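Local structure of benzyl alcohol dehydrogenase (Acinetobacter calcoaceticus, 1F8F) at residues Q28-E33 with A73-V78; G257-A262 with D277-I281. The protein oxidises benzyl alcohol, and probably related aromatic alcohols, to the aldehyde as a zinc-dependent, NAD-linked member of the medium-chain alcohol dehydrogenase family. All coordinates share one frame. Residue numbers count along the deposited sequence, not the author numbering.

Interaction 1: residues Q28-E33 with A73-V78; sequences QPQGDE and AIGPNV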
ATOM      1  N   GLN A  28      -0.889  45.418  -3.792  1.00 45.84           N
ATOM      2  CA  GLN A  28      -1.049  44.769  -2.500  1.00 47.66           C
ATOM      3  C   GLN A  28      -1.876  43.469  -2.669  1.00 45.87           C
ATOM      4  O   GLN A  28      -2.602  43.234  -3.621  1.00 45.34           O
ATOM      5  CB  GLN A  28      -1.711  45.593  -1.430  1.00 49.89           C
ATOM      6  CG  GLN A  28      -0.964  46.520  -0.523  1.00 51.54           C
ATOM      7  CD  GLN A  28       0.523  46.343  -0.449  1.00 52.24           C
ATOM      8  OE1 GLN A  28       1.051  45.918   0.580  1.00 54.00           O
ATOM      9  NE2 GLN A  28       1.192  46.712  -1.535  1.00 52.13           N
ATOM     10  N   PRO A  29      -1.720  42.591  -1.704  1.00 45.07           N
ATOM     11  CA  PRO A  29      -2.360  41.291  -1.721  1.00 46.28           C
ATOM     12  C   PRO A  29      -3.809  41.308  -1.253  1.00 47.58           C
ATOM     13  O   PRO A  29      -4.231  42.086  -0.410  1.00 44.57           O
ATOM     14  CB  PRO A  29      -1.516  40.509  -0.720  1.00 44.77           C
ATOM     15  CG  PRO A  29      -1.151  41.552   0.293  1.00 43.22           C
ATOM     16  CD  PRO A  29      -0.829  42.753  -0.518  1.00 43.40           C
ATOM     17  N   GLN A  30      -4.584  40.402  -1.849  1.00 50.61           N
ATOM     18  CA  GLN A  30      -5.994  40.234  -1.515  1.00 53.14           C
ATOM     19  C   GLN A  30      -6.250  38.829  -0.984  1.00 51.23           C
ATOM     20  O   GLN A  30      -5.339  38.040  -0.702  1.00 50.03           O
ATOM     21  CB  GLN A  30      -6.835  40.615  -2.736  1.00 57.39           C
ATOM     22  CG  GLN A  30      -6.721  42.098  -3.077  1.00 62.03           C
ATOM     23  CD  GLN A  30      -7.380  42.570  -4.348  1.00 64.98           C
ATOM     24  OE1 GLN A  30      -8.421  43.246  -4.286  1.00 66.77           O
ATOM     25  NE2 GLN A  30      -6.824  42.280  -5.526  1.00 66.63           N
ATOM     26  N   GLY A  31      -7.519  38.512  -0.787  1.00 48.55           N
ATOM     27  CA  GLY A  31      -7.973  37.247  -0.242  1.00 44.60           C
ATOM     28  C   GLY A  31      -6.933  36.523   0.609  1.00 40.63           C
ATOM     29  O   GLY A  31      -6.635  36.894   1.741  1.00 38.07           O
ATOM     30  N   ASP A  32      -6.450  35.412   0.044  1.00 39.04           N
ATOM     31  CA  ASP A  32      -5.430  34.595   0.707  1.00 36.56           C
ATOM     32  C   ASP A  32      -4.041  34.682   0.067  1.00 37.19           C
ATOM     33  O   ASP A  32      -3.077  33.906   0.344  1.00 36.95           O
ATOM     34  CB  ASP A  32      -6.004  33.214   0.917  1.00 36.10           C
ATOM     35  CG  ASP A  32      -6.055  32.266  -0.258  1.00 35.63           C
ATOM     36  OD1 ASP A  32      -5.865  32.654  -1.414  1.00 32.94           O
ATOM     37  OD2 ASP A  32      -6.253  31.039  -0.013  1.00 36.46           O
ATOM     38  N   GLU A  33      -3.824  35.754  -0.706  1.00 36.03           N
ATOM     39  CA  GLU A  33      -2.551  36.089  -1.316  1.00 36.81           C
ATOM     40  C   GLU A  33      -1.501  36.590  -0.321  1.00 35.44           C
ATOM     41  O   GLU A  33      -1.857  36.969   0.784  1.00 33.37           O
ATOM     42  CB  GLU A  33      -2.694  37.168  -2.382  1.00 37.13           C
ATOM     43  CG  GLU A  33      -3.753  36.856  -3.416  1.00 40.02           C
ATOM     44  CD  GLU A  33      -3.942  38.044  -4.346  1.00 41.92           C
ATOM     45  OE1 GLU A  33      -3.759  39.173  -3.840  1.00 42.17           O
ATOM     46  OE2 GLU A  33      -4.270  37.841  -5.531  1.00 42.12           O
ATOM     47  N   ALA A  73       3.660  41.420   3.723  1.00 50.46           N
ATOM     48  CA  ALA A  73       2.237  41.685   3.776  1.00 52.08           C
ATOM     49  C   ALA A  73       1.409  40.427   3.430  1.00 51.92           C
ATOM     50  O   ALA A  73       1.748  39.710   2.492  1.00 50.61           O
ATOM     51  CB  ALA A  73       1.862  42.842   2.857  1.00 51.86           C
ATOM     52  N   ILE A  74       0.377  40.178   4.231  1.00 50.97           N
ATOM     53  CA  ILE A  74      -0.523  39.052   4.058  1.00 49.81           C
ATOM     54  C   ILE A  74      -1.911  39.542   3.679  1.00 48.88           C
ATOM     55  O   ILE A  74      -2.201  40.670   4.038  1.00 52.25           O
ATOM     56  CB  ILE A  74      -0.714  38.237   5.351  1.00 48.49           C
ATOM     57  CG1 ILE A  74      -1.128  39.169   6.491  1.00 47.27           C
ATOM     58  CG2 ILE A  74       0.539  37.451   5.673  1.00 46.85           C
ATOM     59  CD1 ILE A  74      -1.335  38.435   7.799  1.00 46.35           C
ATOM     60  N   GLY A  75      -2.751  38.826   2.983  1.00 47.38           N
ATOM     61  CA  GLY A  75      -4.113  39.290   2.704  1.00 44.49           C
ATOM     62  C   GLY A  75      -4.946  39.048   3.976  1.00 43.68           C
ATOM     63  O   GLY A  75      -4.512  38.505   4.998  1.00 39.57           O
ATOM     64  N   PRO A  76      -6.202  39.482   3.910  1.00 44.52           N
ATOM     65  CA  PRO A  76      -7.125  39.330   5.028  1.00 44.22           C
ATOM     66  C   PRO A  76      -7.587  37.932   5.387  1.00 44.00           C
ATOM     67  O   PRO A  76      -7.814  37.677   6.576  1.00 41.47           O
ATOM     68  CB  PRO A  76      -8.249  40.269   4.636  1.00 44.82           C
ATOM     69  CG  PRO A  76      -8.206  40.432   3.151  1.00 44.16           C
ATOM     70  CD  PRO A  76      -6.797  40.177   2.736  1.00 43.25           C
ATOM     71  N   ASN A  77      -7.730  36.958   4.487  1.00 44.56           N
ATOM     72  CA  ASN A  77      -8.120  35.587   4.843  1.00 44.28           C
ATOM     73  C   ASN A  77      -6.936  34.644   5.114  1.00 43.64           C
ATOM     74  O   ASN A  77      -7.071  33.418   5.320  1.00 40.45           O
ATOM     75  CB  ASN A  77      -8.987  34.954   3.739  1.00 45.92           C
ATOM     76  CG  ASN A  77     -10.131  35.920   3.391  1.00 46.44           C
ATOM     77  OD1 ASN A  77     -11.034  36.080   4.204  1.00 46.21           O
ATOM     78  ND2 ASN A  77     -10.049  36.484   2.200  1.00 46.26           N
ATOM     79  N   VAL A  78      -5.742  35.255   5.203  1.00 40.55           N
ATOM     80  CA  VAL A  78      -4.539  34.504   5.478  1.00 39.42           C
ATOM     81  C   VAL A  78      -4.523  34.178   6.972  1.00 40.09           C
ATOM     82  O   VAL A  78      -4.627  35.101   7.785  1.00 39.43           O
ATOM     83  CB  VAL A  78      -3.266  35.251   5.053  1.00 38.20           C
ATOM     84  CG1 VAL A  78      -2.039  34.461   5.461  1.00 36.58           C
ATOM     85  CG2 VAL A  78      -3.269  35.625   3.583  1.00 35.57           C
TER
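This is a surface contact of two beta turns in the GroES-like domain, joining the loop before strand 33-42 to the end of its antiparallel neighbour, strand 66-74. A type II' turn, Gln-30 to Glu-33, lies against a type I turn, Gly-75 to Val-78, and two backbone hydrogen bonds join them: Gly-75 N to Glu-33 O and Asn-77 N to Gly-31 O, both 3.0 Å. Glycine is called for on both sides: Gly-31 by the positive phi and negative psi of its turn, Gly-75 because a CB would clash with the carbonyl oxygens of Gln-30 and Gly-31. Beside the turns, Pro-29 CG packs 4.2 Å from Ala-73 CB. Asp-32 and Glu-33 form salt bridges outside the contact, with Arg-152 and Arg-27, and Asn-77 packs on Asn-77 of a second subunit. The type II' turn is closed by Glu-33 N to Gln-30 O at 2.7 Å, and Glu-33 OE1 accepts a very short 2.5 Å hydrogen bond from Gln-30 N.

Interaction 2: residues G257-A262 with D277-I281; sequences GGVNFA and DALGI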
ATOM      1  N   GLY A 257      21.751  -8.840 -11.948  1.00 32.62           N
ATOM      2  CA  GLY A 257      20.453  -9.038 -12.605  1.00 32.96           C
ATOM      3  C   GLY A 257      19.631  -7.796 -12.974  1.00 31.94           C
ATOM      4  O   GLY A 257      18.721  -7.875 -13.844  1.00 30.77           O
ATOM      5  N   GLY A 258      19.886  -6.623 -12.384  1.00 26.33           N
ATOM      6  CA  GLY A 258      19.073  -5.442 -12.790  1.00 23.69           C
ATOM      7  C   GLY A 258      18.778  -4.602 -11.570  1.00 20.94           C
ATOM      8  O   GLY A 258      18.669  -5.214 -10.521  1.00 23.00           O
ATOM      9  N   VAL A 259      18.577  -3.314 -11.558  1.00 21.05           N
ATOM     10  CA  VAL A 259      18.361  -2.489 -10.374  1.00 19.56           C
ATOM     11  C   VAL A 259      16.924  -2.507  -9.863  1.00 23.35           C
ATOM     12  O   VAL A 259      15.971  -2.785 -10.642  1.00 23.36           O
ATOM     13  CB  VAL A 259      18.888  -1.098 -10.869  1.00 19.54           C
ATOM     14  CG1 VAL A 259      17.882  -0.360 -11.744  1.00 15.47           C
ATOM     15  CG2 VAL A 259      19.225  -0.165  -9.687  1.00 16.73           C
ATOM     16  N   ASN A 260      16.662  -2.366  -8.557  1.00 23.21           N
ATOM     17  CA  ASN A 260      15.329  -2.402  -7.986  1.00 23.47           C
ATOM     18  C   ASN A 260      14.525  -1.132  -8.257  1.00 23.92           C
ATOM     19  O   ASN A 260      13.317  -1.147  -8.497  1.00 20.61           O
ATOM     20  CB  ASN A 260      15.375  -2.590  -6.482  1.00 23.48           C
ATOM     21  CG  ASN A 260      16.012  -3.868  -5.993  1.00 25.76           C
ATOM     22  OD1 ASN A 260      16.805  -3.706  -5.054  1.00 24.29           O
ATOM     23  ND2 ASN A 260      15.705  -5.076  -6.524  1.00 23.45           N
ATOM     24  N   PHE A 261      15.237   0.019  -8.209  1.00 21.54           N
ATOM     25  CA  PHE A 261      14.623   1.311  -8.391  1.00 22.29           C
ATOM     26  C   PHE A 261      15.372   2.261  -9.324  1.00 24.17           C
ATOM     27  O   PHE A 261      16.590   2.284  -9.245  1.00 22.10           O
ATOM     28  CB  PHE A 261      14.440   2.017  -7.037  1.00 20.39           C
ATOM     29  CG  PHE A 261      13.596   1.310  -6.026  1.00 21.65           C
ATOM     30  CD1 PHE A 261      12.230   1.475  -5.965  1.00 24.01           C
ATOM     31  CD2 PHE A 261      14.174   0.440  -5.108  1.00 20.29           C
ATOM     32  CE1 PHE A 261      11.428   0.775  -5.032  1.00 22.27           C
ATOM     33  CE2 PHE A 261      13.444  -0.248  -4.180  1.00 19.58           C
ATOM     34  CZ  PHE A 261      12.066  -0.060  -4.125  1.00 18.46           C
ATOM     35  N   ALA A 262      14.662   3.033 -10.186  1.00 23.47           N
ATOM     36  CA  ALA A 262      15.383   3.980 -11.015  1.00 22.17           C
ATOM     37  C   ALA A 262      14.709   5.303 -11.292  1.00 22.96           C
ATOM     38  O   ALA A 262      13.488   5.449 -11.237  1.00 22.57           O
ATOM     39  CB  ALA A 262      15.736   3.267 -12.314  1.00 23.54           C
ATOM     40  N   ASP A 277      15.140  -1.262 -19.664  1.00 25.10           N
ATOM     41  CA  ASP A 277      15.914  -2.498 -19.819  1.00 24.59           C
ATOM     42  C   ASP A 277      16.798  -2.846 -18.641  1.00 23.46           C
ATOM     43  O   ASP A 277      17.113  -4.027 -18.413  1.00 21.33           O
ATOM     44  CB  ASP A 277      16.881  -2.413 -21.025  1.00 28.73           C
ATOM     45  CG  ASP A 277      16.188  -2.276 -22.354  1.00 30.93           C
ATOM     46  OD1 ASP A 277      14.973  -2.480 -22.475  1.00 32.28           O
ATOM     47  OD2 ASP A 277      16.754  -1.926 -23.399  1.00 33.19           O
ATOM     48  N   ALA A 278      17.379  -1.887 -17.922  1.00 23.44           N
ATOM     49  CA  ALA A 278      18.293  -2.222 -16.825  1.00 23.00           C
ATOM     50  C   ALA A 278      17.626  -2.535 -15.499  1.00 23.25           C
ATOM     51  O   ALA A 278      18.285  -2.818 -14.484  1.00 27.24           O
ATOM     52  CB  ALA A 278      19.272  -1.057 -16.607  1.00 22.87           C
ATOM     53  N   LEU A 279      16.330  -2.440 -15.375  1.00 23.24           N
ATOM     54  CA  LEU A 279      15.585  -2.812 -14.179  1.00 21.48           C
ATOM     55  C   LEU A 279      15.688  -4.335 -14.040  1.00 24.11           C
ATOM     56  O   LEU A 279      15.751  -5.065 -15.043  1.00 22.03           O
ATOM     57  CB  LEU A 279      14.156  -2.376 -14.386  1.00 21.82           C
ATOM     58  CG  LEU A 279      13.832  -0.891 -14.449  1.00 22.99           C
ATOM     59  CD1 LEU A 279      12.346  -0.702 -14.700  1.00 23.63           C
ATOM     60  CD2 LEU A 279      14.261  -0.170 -13.178  1.00 22.30           C
ATOM     61  N   GLY A 280      15.663  -4.853 -12.805  1.00 23.87           N
ATOM     62  CA  GLY A 280      15.657  -6.277 -12.534  1.00 23.00           C
ATOM     63  C   GLY A 280      14.201  -6.746 -12.346  1.00 24.38           C
ATOM     64  O   GLY A 280      13.299  -5.913 -12.602  1.00 24.32           O
ATOM     65  N   ILE A 281      13.958  -8.001 -12.020  1.00 23.14           N
ATOM     66  CA  ILE A 281      12.575  -8.477 -11.820  1.00 24.53           C
ATOM     67  C   ILE A 281      11.822  -7.576 -10.849  1.00 23.41           C
ATOM     68  O   ILE A 281      12.347  -7.224  -9.784  1.00 21.82           O
ATOM     69  CB  ILE A 281      12.528  -9.920 -11.291  1.00 25.75           C
ATOM     70  CG1 ILE A 281      13.126 -10.862 -12.363  1.00 28.30           C
ATOM     71  CG2 ILE A 281      11.153 -10.477 -10.888  1.00 22.64           C
ATOM     72  CD1 ILE A 281      13.691 -12.142 -11.709  1.00 29.81           C
TER
HETATM   73  O   HOH W   1      12.908  -4.917  -7.835  1.00 35.17           O
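Gly-257 opens the approach to strand 259-264, its O 3.7 Å from Gly-280 CA; at its backbone angles, as at those of Gly-258, a CB would be jammed against the carbonyl O of the residue before, which calls for glycine. The backbones come nearest, CA to CA, at Gly-258 and Gly-280 (3.5 Å); Gly-258 CA also sits 3.2 Å from Ala-278 O. A CB on Gly-258 would strike Gly-280 CA, and one on Gly-280 would strike Gly-258 O, so the close approach depends on glycine in both segments. Val-259 then forms a parallel bridge with Leu-279: its N donates to Ala-278 O and its O accepts from Gly-280 N, both at 3.0 Å, with Leu-279 CA making a CA-H...O contact to the same Val-259 O at 3.6 Å. The chain between the segments runs up the strand and returns through helix 269-277, a beta-alpha-beta crossover that brings Leu-279 back beside Val-259. At Asn-260 the chain turns a corner; Asn-260 ND2 donates to a water at 3.1 Å, which in turn donates to Ile-281 O, also at 3.1 Å, where the second segment has its own corner. Beyond Asn-260 the strand runs in the parallel sheet of the Rossmann fold, between strands 193-197 and 283-287. Phe-261 directs its CB away from the second segment, and its ring packs on Phe-194 and Val-188. Ala-262 points its CB toward that segment, 3.8 Å from Leu-279 CD2, the same methyl that lies 3.9 Å from Val-259 CG1.

In the fold
The two contacts lie on opposite sides of the chain's centre, with centres 49 Å apart and nearest atoms about 34 Å apart, and they share no strand or helix. Interaction 1 is at the surface of the GroES-like domain, beside a second subunit; interaction 2 is largely buried in the nucleotide-binding domain, with the side chain of Ala-278 about 13 Å from a bound NAD. Each uses two backbone hydrogen bonds and glycines where a CB would clash. In 28-33 with 73-78 these bonds join turns bordering antiparallel strands, beside a small apolar patch of Pro-29 and Ala-73. In 257-262 with 277-281 they form one parallel bridge, backed by Val-259, Ala-262 and Leu-279, the last two reaching Ile-285 of strand 283-287.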